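Local coordinates for inactive Zymogen C11 Protease (Parabacteroides distasonis, PDB 6MZO), which is the inactive zymogen of a clostripain-like cysteine protease of family C11, which after activation would probably cleave peptide bonds, at residues P185-L189 with A311-Y315; Q263-Y267 with L323-Y328; N271-L275 with Y334-L340. All blocks are in the same frame, centred on the assembly; numbering follows the deposited sequence.

Contact 1 of 3, residues P185-L189 with A311-Y315; sequences PTEIL and AVYAY
The ring of Y313 receives the carboxylate of E187 at its edge, where OE2 lies close to the ring plane and 3.7 Å from CD1 of Y313. Carboxylate and ring stand steeply to one another, their planes 76° apart. Farther along the same tyrosine, CG2 of T186 packs against the hydroxyl, the two side chains crossing at about a right angle; that hydroxyl is hydrogen-bonded to the backbone oxygen of M265. CG of E187 is anti to the carbonyl carbon (chi1 -68°) and the chain runs extended from there, which carries the carboxylate past Y313 to the end of the strand. There OE1 of E187 accepts the backbone N of A314 at 2.9 Å, the N-H coming from above the carboxylate plane, 38° out of it. OE2 of E187 is served by a water that donates to it at 2.6 Å and accepts from the backbone N of Y315, so one oxygen holds A314 directly and the other Y315 through water, where the strand gives way to loop. A second water joins the backbones: it donates to O of E187 and, at 2.8 Å, to O of V312, and it takes a hydrogen bond from OG1 of T186, which also pairs with T226. L189 adds the apolar flank, its CD1 lying 4.2 Å from CG2 of V312 and its CD2 as far from CB of A314. The contact thus sets the loop that follows strand 178-183, and leads on to helix 195-203, against strand 310-313. On its other side that strand pairs antiparallel with strand 321-324, whose L323 packs on Y313, while Y164 bonds to the backbone of T186 and touches the Y313 side chain.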
ATOM      1  N   PRO A 185       6.683   1.334   3.385  1.00 20.14           N
ATOM      2  CA  PRO A 185       7.171   0.127   4.093  1.00 18.77           C
ATOM      3  C   PRO A 185       6.965   0.179   5.565  1.00 25.02           C
ATOM      4  O   PRO A 185       7.185  -0.855   6.197  1.00 24.32           O
ATOM      5  CB  PRO A 185       8.652   0.059   3.763  1.00 23.08           C
ATOM      6  CG  PRO A 185       9.025   1.532   3.409  1.00 26.29           C
ATOM      7  CD  PRO A 185       7.783   2.155   2.783  1.00 22.71           C
ATOM      8  N   THR A 186       6.599   1.324   6.112  1.00 23.53           N
ATOM      9  CA  THR A 186       6.405   1.443   7.574  1.00 22.63           C
ATOM     10  C   THR A 186       4.984   1.855   7.856  1.00 24.09           C
ATOM     11  O   THR A 186       4.124   1.553   6.986  1.00 25.69           O
ATOM     12  CB  THR A 186       7.439   2.399   8.264  1.00 24.64           C
ATOM     13  OG1 THR A 186       7.288   3.760   7.800  1.00 25.43           O
ATOM     14  CG2 THR A 186       8.802   1.858   7.929  1.00 23.79           C
ATOM     15  N   GLU A 187       4.682   2.481   8.995  1.00 27.31           N
ATOM     16  CA  GLU A 187       3.297   2.892   9.289  1.00 28.64           C
ATOM     17  C   GLU A 187       3.025   4.243   8.663  1.00 32.74           C
ATOM     18  O   GLU A 187       3.919   5.075   8.493  1.00 31.41           O
ATOM     19  CB  GLU A 187       3.040   2.906  10.804  1.00 30.19           C
ATOM     20  CG  GLU A 187       3.073   1.522  11.339  1.00 28.49           C
ATOM     21  CD  GLU A 187       2.583   1.395  12.785  1.00 33.76           C
ATOM     22  OE1 GLU A 187       1.987   2.340  13.333  1.00 37.27           O
ATOM     23  OE2 GLU A 187       2.794   0.315  13.328  1.00 38.30           O
ATOM     24  N   ILE A 188       1.764   4.423   8.236  1.00 30.70           N
ATOM     25  CA  ILE A 188       1.267   5.717   7.905  1.00 36.76           C
ATOM     26  C   ILE A 188       0.188   5.933   8.909  1.00 42.67           C
ATOM     27  O   ILE A 188      -0.740   5.115   9.024  1.00 45.62           O
ATOM     28  CB  ILE A 188       0.636   5.779   6.564  1.00 31.57           C
ATOM     29  CG1 ILE A 188       1.619   5.320   5.511  1.00 26.46           C
ATOM     30  CG2 ILE A 188       0.149   7.187   6.308  1.00 36.61           C
ATOM     31  CD1 ILE A 188       1.007   5.268   4.064  1.00 28.02           C
ATOM     32  N   LEU A 189       0.318   6.990   9.662  1.00 38.92           N
ATOM     33  CA  LEU A 189      -0.686   7.153  10.690  1.00 49.39           C
ATOM     34  C   LEU A 189      -1.560   8.351  10.323  1.00 54.95           C
ATOM     35  O   LEU A 189      -1.671   8.744   9.130  1.00 48.60           O
ATOM     36  CB  LEU A 189      -0.032   7.278  12.087  1.00 50.15           C
ATOM     37  CG  LEU A 189       0.815   6.080  12.584  1.00 54.50           C
ATOM     38  CD1 LEU A 189       1.379   6.330  13.984  1.00 56.88           C
ATOM     39  CD2 LEU A 189       0.068   4.740  12.544  1.00 53.75           C
ATOM     40  N   ALA A 311      11.119   6.769  11.591  1.00 30.65           N
ATOM     41  CA  ALA A 311       9.810   6.234  11.222  1.00 30.56           C
ATOM     42  C   ALA A 311       8.944   6.301  12.468  1.00 32.16           C
ATOM     43  O   ALA A 311       9.432   6.087  13.609  1.00 33.64           O
ATOM     44  CB  ALA A 311       9.919   4.784  10.697  1.00 28.53           C
ATOM     45  N   VAL A 312       7.654   6.576  12.258  1.00 36.69           N
ATOM     46  CA  VAL A 312       6.722   6.680  13.365  1.00 37.93           C
ATOM     47  C   VAL A 312       5.808   5.444  13.504  1.00 35.91           C
ATOM     48  O   VAL A 312       5.405   4.817  12.519  1.00 35.58           O
ATOM     49  CB  VAL A 312       5.856   7.943  13.242  1.00 43.05           C
ATOM     50  CG1 VAL A 312       4.933   7.857  12.036  1.00 41.72           C
ATOM     51  CG2 VAL A 312       5.146   8.178  14.572  1.00 42.61           C
ATOM     52  N   TYR A 313       5.534   5.055  14.751  1.00 35.12           N
ATOM     53  CA  TYR A 313       4.723   3.862  15.037  1.00 37.17           C
ATOM     54  C   TYR A 313       3.653   4.164  16.069  1.00 38.41           C
ATOM     55  O   TYR A 313       3.858   4.977  16.991  1.00 41.12           O
ATOM     56  CB  TYR A 313       5.591   2.683  15.543  1.00 39.04           C
ATOM     57  CG  TYR A 313       6.613   2.307  14.499  1.00 34.32           C
ATOM     58  CD1 TYR A 313       6.279   1.415  13.487  1.00 31.71           C
ATOM     59  CD2 TYR A 313       7.887   2.906  14.494  1.00 31.17           C
ATOM     60  CE1 TYR A 313       7.182   1.071  12.496  1.00 29.19           C
ATOM     61  CE2 TYR A 313       8.804   2.598  13.476  1.00 29.72           C
ATOM     62  CZ  TYR A 313       8.437   1.696  12.481  1.00 29.41           C
ATOM     63  OH  TYR A 313       9.365   1.383  11.488  1.00 28.65           O
ATOM     64  N   ALA A 314       2.529   3.458  15.967  1.00 37.08           N
ATOM     65  CA  ALA A 314       1.442   3.653  16.942  1.00 41.75           C
ATOM     66  C   ALA A 314       1.781   3.079  18.316  1.00 46.59           C
ATOM     67  O   ALA A 314       1.387   3.623  19.360  1.00 50.52           O
ATOM     68  CB  ALA A 314       0.170   3.037  16.435  1.00 45.09           C
ATOM     69  N   TYR A 315       2.492   1.966  18.326  1.00 44.59           N
ATOM     70  CA  TYR A 315       2.847   1.348  19.590  1.00 45.22           C
ATOM     71  C   TYR A 315       3.946   2.141  20.273  1.00 44.94           C
ATOM     72  O   TYR A 315       4.950   2.415  19.653  1.00 44.56           O
ATOM     73  CB  TYR A 315       3.321  -0.098  19.384  1.00 47.28           C
ATOM     74  CG  TYR A 315       3.787  -0.695  20.702  1.00 50.25           C
ATOM     75  CD1 TYR A 315       2.883  -1.256  21.569  1.00 56.08           C
ATOM     76  CD2 TYR A 315       5.131  -0.653  21.072  1.00 49.92           C
ATOM     77  CE1 TYR A 315       3.291  -1.771  22.788  1.00 59.76           C
ATOM     78  CE2 TYR A 315       5.554  -1.165  22.295  1.00 53.48           C
ATOM     79  CZ  TYR A 315       4.626  -1.723  23.141  1.00 60.29           C
ATOM     80  OH  TYR A 315       5.032  -2.228  24.363  1.00 66.73           O
TER
HETATM   81  O   HOH W   1       6.128   5.146   9.833  1.00 36.16           O
HETATM   82  O   HOH W   2       2.867   0.186  15.891  1.00 36.42           O

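Contact 2 of 3, residues Q263-Y267 with L323-Y328; sequences QIMEY and LPVNKY
OE1 of Q263 is gripped by two consecutive backbone amides, N of N326 at 2.8 Å and N of K327 at 3.1 Å. Both come from the same face of the side-chain amide, about 40° out of its plane, and a water shared with OD1 of N326 adds a weak bond. The other end of the amide is held flat: NE2 of Q263 donates to O of P324 at 3.1 Å and to O of I264 at 2.9 Å, each in the amide plane and on a lone pair. These four direct bonds fix the rotation of the group. A bend at chi2 (72°) turns the amide back over its own backbone, which lets NE2 serve I264 as well as P324 of the facing segment. With an alanine here the amides of N326 and K327 would lose their common acceptor and O of P324 a donor, which is likely to let the 324-327 segment shift away from the 263-267 loop. Beside these hydrogen bonds, CD1 of L323 sits over one face of the Y267 ring, 3.8 Å from its centroid, in a CH-pi contact. CE of M265 meets the edge of the Y328 ring, whose hydroxyl bonds to O of I227. A glutamine side-chain amide is thus hydrogen-bonded to main-chain groups of both segments, tying the 263-267 loop to the residues that leave the beta hairpin of 310-313 and 321-324.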
ATOM      1  N   GLN A 263      17.648  -3.831  10.327  1.00 25.86           N
ATOM      2  CA  GLN A 263      16.876  -2.628  10.388  1.00 25.75           C
ATOM      3  C   GLN A 263      15.380  -2.967  10.507  1.00 25.13           C
ATOM      4  O   GLN A 263      14.796  -3.576   9.622  1.00 26.00           O
ATOM      5  CB  GLN A 263      17.105  -1.767   9.119  1.00 25.18           C
ATOM      6  CG  GLN A 263      16.079  -0.620   8.903  1.00 25.62           C
ATOM      7  CD  GLN A 263      16.249   0.519   9.854  1.00 26.97           C
ATOM      8  OE1 GLN A 263      17.332   1.107   9.957  1.00 31.03           O
ATOM      9  NE2 GLN A 263      15.205   0.849  10.579  1.00 26.69           N
ATOM     10  N   ILE A 264      14.767  -2.517  11.590  1.00 26.77           N
ATOM     11  CA  ILE A 264      13.319  -2.769  11.758  1.00 23.14           C
ATOM     12  C   ILE A 264      12.475  -1.997  10.733  1.00 25.81           C
ATOM     13  O   ILE A 264      12.794  -0.833  10.453  1.00 28.18           O
ATOM     14  CB  ILE A 264      12.875  -2.355  13.178  1.00 24.43           C
ATOM     15  CG1 ILE A 264      13.422  -3.327  14.158  1.00 26.51           C
ATOM     16  CG2 ILE A 264      11.312  -2.335  13.314  1.00 27.49           C
ATOM     17  CD1 ILE A 264      13.352  -2.755  15.569  1.00 28.94           C
ATOM     18  N   MET A 265      11.410  -2.616  10.213  1.00 21.15           N
ATOM     19  CA  MET A 265      10.412  -1.846   9.430  1.00 21.17           C
ATOM     20  C   MET A 265       9.084  -1.868  10.153  1.00 24.48           C
ATOM     21  O   MET A 265       8.413  -0.834  10.207  1.00 26.74           O
ATOM     22  CB  MET A 265      10.274  -2.420   7.991  1.00 22.07           C
ATOM     23  CG  MET A 265      11.499  -2.004   7.154  1.00 25.76           C
ATOM     24  SD  MET A 265      11.371  -0.253   6.572  1.00 24.98           S
ATOM     25  CE  MET A 265      12.982   0.424   7.001  1.00 25.95           C
ATOM     26  N   GLU A 266       8.708  -3.019  10.700  1.00 23.80           N
ATOM     27  CA  GLU A 266       7.447  -3.149  11.420  1.00 27.23           C
ATOM     28  C   GLU A 266       7.672  -3.116  12.928  1.00 27.72           C
ATOM     29  O   GLU A 266       8.611  -3.729  13.438  1.00 27.24           O
ATOM     30  CB  GLU A 266       6.734  -4.444  11.023  1.00 28.32           C
ATOM     31  CG  GLU A 266       5.452  -4.709  11.794  1.00 28.06           C
ATOM     32  CD  GLU A 266       5.589  -5.859  12.773  1.00 29.58           C
ATOM     33  OE1 GLU A 266       6.140  -6.911  12.383  1.00 34.57           O
ATOM     34  OE2 GLU A 266       5.147  -5.712  13.932  1.00 32.89           O
ATOM     35  N   TYR A 267       6.806  -2.400  13.637  1.00 28.70           N
ATOM     36  CA  TYR A 267       6.914  -2.287  15.086  1.00 32.79           C
ATOM     37  C   TYR A 267       5.541  -2.206  15.747  1.00 34.52           C
ATOM     38  O   TYR A 267       5.155  -1.160  16.269  1.00 31.65           O
ATOM     39  CB  TYR A 267       7.754  -1.067  15.468  1.00 27.01           C
ATOM     40  CG  TYR A 267       8.303  -1.119  16.877  1.00 37.07           C
ATOM     41  CD1 TYR A 267       9.374  -1.943  17.196  1.00 35.70           C
ATOM     42  CD2 TYR A 267       7.750  -0.342  17.887  1.00 42.85           C
ATOM     43  CE1 TYR A 267       9.879  -1.993  18.481  1.00 39.31           C
ATOM     44  CE2 TYR A 267       8.249  -0.386  19.176  1.00 46.73           C
ATOM     45  CZ  TYR A 267       9.312  -1.213  19.467  1.00 45.64           C
ATOM     46  OH  TYR A 267       9.812  -1.260  20.748  1.00 54.71           O
ATOM     47  N   LEU A 323      11.416   5.501  15.650  1.00 39.11           N
ATOM     48  CA  LEU A 323      12.589   4.662  15.545  1.00 36.74           C
ATOM     49  C   LEU A 323      13.421   5.138  14.363  1.00 37.10           C
ATOM     50  O   LEU A 323      12.897   5.507  13.336  1.00 35.94           O
ATOM     51  CB  LEU A 323      12.172   3.170  15.352  1.00 38.96           C
ATOM     52  CG  LEU A 323      11.380   2.537  16.496  1.00 42.54           C
ATOM     53  CD1 LEU A 323      10.979   1.100  16.106  1.00 41.77           C
ATOM     54  CD2 LEU A 323      12.163   2.495  17.789  1.00 46.51           C
ATOM     55  N   PRO A 324      14.737   5.070  14.466  1.00 34.71           N
ATOM     56  CA  PRO A 324      15.712   5.485  13.446  1.00 35.42           C
ATOM     57  C   PRO A 324      15.661   4.613  12.192  1.00 34.81           C
ATOM     58  O   PRO A 324      15.572   3.394  12.281  1.00 31.27           O
ATOM     59  CB  PRO A 324      17.059   5.356  14.191  1.00 39.13           C
ATOM     60  CG  PRO A 324      16.784   4.202  15.129  1.00 38.20           C
ATOM     61  CD  PRO A 324      15.430   4.581  15.676  1.00 37.29           C
ATOM     62  N   VAL A 325      15.620   5.272  11.030  1.00 32.42           N
ATOM     63  CA  VAL A 325      15.739   4.588   9.739  1.00 29.19           C
ATOM     64  C   VAL A 325      17.163   4.768   9.330  1.00 30.95           C
ATOM     65  O   VAL A 325      17.528   5.811   8.786  1.00 32.68           O
ATOM     66  CB  VAL A 325      14.801   5.174   8.697  1.00 28.29           C
ATOM     67  CG1 VAL A 325      15.034   4.486   7.334  1.00 29.10           C
ATOM     68  CG2 VAL A 325      13.367   4.905   9.146  1.00 28.48           C
ATOM     69  N   ASN A 326      17.984   3.764   9.676  1.00 34.00           N
ATOM     70  CA  ASN A 326      19.404   3.823   9.366  1.00 35.93           C
ATOM     71  C   ASN A 326      19.728   3.172   8.019  1.00 34.94           C
ATOM     72  O   ASN A 326      20.725   3.529   7.409  1.00 39.66           O
ATOM     73  CB  ASN A 326      20.248   3.155  10.467  1.00 39.16           C
ATOM     74  CG  ASN A 326      20.101   3.827  11.836  1.00 48.10           C
ATOM     75  OD1 ASN A 326      19.956   3.147  12.858  1.00 51.55           O
ATOM     76  ND2 ASN A 326      20.120   5.157  11.861  1.00 49.58           N
ATOM     77  N   LYS A 327      18.890   2.235   7.553  1.00 30.47           N
ATOM     78  CA  LYS A 327      19.037   1.561   6.244  1.00 29.39           C
ATOM     79  C   LYS A 327      17.689   1.616   5.597  1.00 31.73           C
ATOM     80  O   LYS A 327      16.706   1.306   6.259  1.00 30.84           O
ATOM     81  CB  LYS A 327      19.477   0.099   6.363  1.00 30.76           C
ATOM     82  CG  LYS A 327      20.962   0.033   6.934  1.00 29.74           C
ATOM     83  CD  LYS A 327      21.383  -1.384   7.102  1.00 35.40           C
ATOM     84  CE  LYS A 327      22.826  -1.428   7.656  1.00 44.72           C
ATOM     85  NZ  LYS A 327      23.207  -2.844   7.960  1.00 50.59           N
ATOM     86  N   TYR A 328      17.617   2.004   4.327  1.00 27.15           N
ATOM     87  CA  TYR A 328      16.265   2.166   3.754  1.00 25.10           C
ATOM     88  C   TYR A 328      16.278   1.752   2.310  1.00 22.70           C
ATOM     89  O   TYR A 328      16.808   2.521   1.443  1.00 27.79           O
ATOM     90  CB  TYR A 328      15.824   3.638   3.901  1.00 24.34           C
ATOM     91  CG  TYR A 328      14.441   3.846   3.357  1.00 24.51           C
ATOM     92  CD1 TYR A 328      13.392   3.263   3.984  1.00 23.73           C
ATOM     93  CD2 TYR A 328      14.199   4.641   2.204  1.00 25.09           C
ATOM     94  CE1 TYR A 328      12.082   3.374   3.495  1.00 21.07           C
ATOM     95  CE2 TYR A 328      12.877   4.783   1.709  1.00 25.55           C
ATOM     96  CZ  TYR A 328      11.852   4.147   2.370  1.00 23.30           C
ATOM     97  OH  TYR A 328      10.568   4.220   1.906  1.00 23.45           O
TER
HETATM   98  O   HOH W   3      18.929   0.126  12.727  1.00 64.12           O

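Contact 3 of 3, residues N271-L275 with Y334-L340; sequences NYHAL and YVPQEAL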
ATOM      1  N   ASN A 271       8.471  -7.181  21.301  1.00 41.60           N
ATOM      2  CA  ASN A 271       9.411  -8.316  21.371  1.00 36.37           C
ATOM      3  C   ASN A 271       9.757  -9.035  20.061  1.00 48.02           C
ATOM      4  O   ASN A 271      10.926  -9.381  19.828  1.00 51.72           O
ATOM      5  CB  ASN A 271       8.858  -9.339  22.331  1.00 43.89           C
ATOM      6  CG  ASN A 271       8.952  -8.866  23.726  1.00 51.15           C
ATOM      7  OD1 ASN A 271      10.053  -8.645  24.214  1.00 44.85           O
ATOM      8  ND2 ASN A 271       7.798  -8.661  24.388  1.00 56.58           N
ATOM      9  N   TYR A 272       8.759  -9.389  19.280  1.00 38.97           N
ATOM     10  CA  TYR A 272       9.031 -10.016  17.982  1.00 33.13           C
ATOM     11  C   TYR A 272       8.483  -9.095  16.898  1.00 32.72           C
ATOM     12  O   TYR A 272       7.414  -8.486  17.093  1.00 36.01           O
ATOM     13  CB  TYR A 272       8.402 -11.412  17.867  1.00 34.63           C
ATOM     14  CG  TYR A 272       9.086 -12.407  18.775  1.00 38.81           C
ATOM     15  CD1 TYR A 272      10.315 -12.968  18.408  1.00 39.56           C
ATOM     16  CD2 TYR A 272       8.537 -12.755  19.960  1.00 42.59           C
ATOM     17  CE1 TYR A 272      10.962 -13.853  19.227  1.00 40.30           C
ATOM     18  CE2 TYR A 272       9.174 -13.604  20.785  1.00 42.36           C
ATOM     19  CZ  TYR A 272      10.373 -14.172  20.403  1.00 39.45           C
ATOM     20  OH  TYR A 272      10.963 -15.058  21.280  1.00 45.21           O
ATOM     21  N   HIS A 273       9.222  -8.964  15.803  1.00 32.70           N
ATOM     22  CA  HIS A 273       8.752  -8.174  14.657  1.00 32.25           C
ATOM     23  C   HIS A 273       8.766  -9.095  13.454  1.00 30.76           C
ATOM     24  O   HIS A 273       9.644  -9.958  13.367  1.00 29.20           O
ATOM     25  CB  HIS A 273       9.676  -6.944  14.384  1.00 28.86           C
ATOM     26  CG  HIS A 273      10.120  -6.260  15.638  1.00 28.21           C
ATOM     27  ND1 HIS A 273       9.223  -5.700  16.523  1.00 30.30           N
ATOM     28  CD2 HIS A 273      11.348  -6.110  16.201  1.00 28.74           C
ATOM     29  CE1 HIS A 273       9.874  -5.253  17.590  1.00 35.26           C
ATOM     30  NE2 HIS A 273      11.170  -5.476  17.418  1.00 31.96           N
ATOM     31  N   ALA A 274       7.838  -8.903  12.513  1.00 26.41           N
ATOM     32  CA  ALA A 274       7.779  -9.709  11.310  1.00 24.83           C
ATOM     33  C   ALA A 274       8.599  -9.064  10.183  1.00 26.70           C
ATOM     34  O   ALA A 274       9.275  -9.799   9.444  1.00 25.32           O
ATOM     35  CB  ALA A 274       6.303  -9.852  10.878  1.00 28.75           C
ATOM     36  N   LEU A 275       8.501  -7.743  10.057  1.00 22.30           N
ATOM     37  CA  LEU A 275       9.043  -7.127   8.826  1.00 20.86           C
ATOM     38  C   LEU A 275      10.252  -6.267   9.086  1.00 23.02           C
ATOM     39  O   LEU A 275      10.248  -5.412  10.003  1.00 23.81           O
ATOM     40  CB  LEU A 275       7.976  -6.276   8.128  1.00 22.62           C
ATOM     41  CG  LEU A 275       6.615  -6.877   7.989  1.00 23.33           C
ATOM     42  CD1 LEU A 275       5.687  -5.859   7.228  1.00 24.13           C
ATOM     43  CD2 LEU A 275       6.686  -8.142   7.139  1.00 25.00           C
ATOM     44  N   TYR A 334       9.209 -10.019   5.027  1.00 19.48           N
ATOM     45  CA  TYR A 334       9.095 -10.955   6.178  1.00 21.54           C
ATOM     46  C   TYR A 334      10.430 -11.652   6.412  1.00 21.10           C
ATOM     47  O   TYR A 334      11.061 -12.126   5.457  1.00 24.60           O
ATOM     48  CB  TYR A 334       7.993 -12.034   5.935  1.00 21.72           C
ATOM     49  CG  TYR A 334       7.853 -13.005   7.114  1.00 24.10           C
ATOM     50  CD1 TYR A 334       7.507 -12.516   8.378  1.00 24.80           C
ATOM     51  CD2 TYR A 334       8.074 -14.397   6.955  1.00 23.17           C
ATOM     52  CE1 TYR A 334       7.443 -13.372   9.478  1.00 26.84           C
ATOM     53  CE2 TYR A 334       7.952 -15.262   8.059  1.00 25.65           C
ATOM     54  CZ  TYR A 334       7.641 -14.727   9.297  1.00 28.37           C
ATOM     55  OH  TYR A 334       7.502 -15.562  10.380  1.00 29.19           O
ATOM     56  N   VAL A 335      10.819 -11.809   7.696  1.00 21.76           N
ATOM     57  CA  VAL A 335      12.042 -12.556   8.003  1.00 20.89           C
ATOM     58  C   VAL A 335      11.606 -13.801   8.812  1.00 24.43           C
ATOM     59  O   VAL A 335      11.229 -13.666   9.967  1.00 24.52           O
ATOM     60  CB  VAL A 335      13.013 -11.699   8.829  1.00 21.30           C
ATOM     61  CG1 VAL A 335      14.196 -12.573   9.324  1.00 24.72           C
ATOM     62  CG2 VAL A 335      13.512 -10.500   7.936  1.00 21.45           C
ATOM     63  N   PRO A 336      11.731 -15.004   8.217  1.00 25.35           N
ATOM     64  CA  PRO A 336      11.366 -16.189   8.983  1.00 26.54           C
ATOM     65  C   PRO A 336      12.235 -16.341  10.256  1.00 26.51           C
ATOM     66  O   PRO A 336      13.454 -16.080  10.276  1.00 27.55           O
ATOM     67  CB  PRO A 336      11.656 -17.346   8.030  1.00 26.09           C
ATOM     68  CG  PRO A 336      11.284 -16.700   6.638  1.00 25.67           C
ATOM     69  CD  PRO A 336      11.886 -15.292   6.764  1.00 23.68           C
ATOM     70  N   GLN A 337      11.563 -16.745  11.310  1.00 24.99           N
ATOM     71  CA  GLN A 337      12.186 -16.826  12.635  1.00 27.77           C
ATOM     72  C   GLN A 337      11.727 -18.074  13.361  1.00 31.68           C
ATOM     73  O   GLN A 337      10.547 -18.478  13.298  1.00 32.06           O
ATOM     74  CB  GLN A 337      11.839 -15.584  13.463  1.00 30.10           C
ATOM     75  CG  GLN A 337      12.437 -14.295  12.879  1.00 26.79           C
ATOM     76  CD  GLN A 337      11.778 -13.046  13.435  1.00 28.41           C
ATOM     77  OE1 GLN A 337      11.907 -12.722  14.643  1.00 29.94           O
ATOM     78  NE2 GLN A 337      11.046 -12.336  12.562  1.00 24.28           N
ATOM     79  N   GLU A 338      12.655 -18.686  14.068  1.00 30.51           N
ATOM     80  CA  GLU A 338      12.373 -19.937  14.775  1.00 32.68           C
ATOM     81  C   GLU A 338      11.245 -19.737  15.791  1.00 36.50           C
ATOM     82  O   GLU A 338      10.406 -20.631  16.026  1.00 39.02           O
ATOM     83  CB  GLU A 338      13.638 -20.428  15.461  1.00 36.81           C
ATOM     84  CG  GLU A 338      13.492 -21.848  16.029  1.00 42.79           C
ATOM     85  CD  GLU A 338      14.766 -22.346  16.692  1.00 46.85           C
ATOM     86  OE1 GLU A 338      15.829 -21.703  16.584  1.00 49.60           O
ATOM     87  OE2 GLU A 338      14.698 -23.388  17.357  1.00 48.98           O
ATOM     88  N   ALA A 339      11.181 -18.541  16.359  1.00 38.46           N
ATOM     89  CA  ALA A 339      10.257 -18.286  17.448  1.00 44.05           C
ATOM     90  C   ALA A 339       8.829 -18.013  16.968  1.00 43.68           C
ATOM     91  O   ALA A 339       7.916 -17.902  17.789  1.00 43.91           O
ATOM     92  CB  ALA A 339      10.750 -17.126  18.288  1.00 44.93           C
ATOM     93  N   LEU A 340       8.657 -17.925  15.646  1.00 43.13           N
ATOM     94  CA  LEU A 340       7.371 -17.605  15.029  1.00 38.14           C
ATOM     95  C   LEU A 340       6.807 -18.704  14.122  1.00 34.38           C
ATOM     96  O   LEU A 340       6.507 -18.442  12.953  1.00 33.20           O
ATOM     97  CB  LEU A 340       7.512 -16.305  14.219  1.00 37.17           C
ATOM     98  CG  LEU A 340       8.103 -15.148  15.036  1.00 37.71           C
ATOM     99  CD1 LEU A 340       8.169 -13.899  14.271  1.00 38.06           C
ATOM    100  CD2 LEU A 340       7.191 -14.961  16.223  1.00 37.46           C
TER
HETATM  101  O   HOH W   4      11.758 -10.241  15.676  1.00 29.87           O
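NE2 of Q337 donates to O of H273 at 2.9 Å, almost straight at 178°, and NE2 of Q337 also donates to O of V335 at 2.9 Å; both acceptors lie in the amide plane, so the group is held flat. Its CG is anti to the carbonyl carbon (chi1 -65°) and the chain extended beyond, which brings the amide across to H273. OE1 of Q337 receives a water that accepts from N of H273. Next along the chain, N of V335 bonds to O of A274 at 3.1 Å, beside the antiparallel non-hydrogen-bonded pair L275 and Y334. CB of A274 lies at the edge of the Y334 ring, 3.8 Å from CD1. At the other end, CB of A339 approaches CE1 of Y272 to 3.4 Å, and CD2 of L340 comes near CG of the same ring. A type I turn from Q337 to L340 brings A339 and L340 round to Y272. Farther out, N344 takes the hydroxyl of Y334 and donates to O of Q337, and E266 accepts N of A274. The contact lies where the two-stranded sheet of 275-277 and 332-334 ends and helix 341-347 begins, with L343 of that helix packing on A274 and Y334.

Contacts 1 and 2, with centres 10 Å apart, share the hairpin of strands 310-313 and 321-324: N of A311 lies 2.8 Å from O of L323, a probable hydrogen bond, and CD1 of Y313 packs 3.5 Å from CB of Y267. Contacts 2 and 3, about 15 Å apart between centres, meet through the chain running from 263 to 275, where N of E266 lies 2.9 Å from O of L275, probably hydrogen-bonded, and the rings of Y267 and H273 pack together. Contacts 1 and 3 do not touch, their nearest atoms being about 5 Å apart. A glycerol, probably from the crystallisation liquor, lies about 5 Å from the Y334 side chain of contact 3.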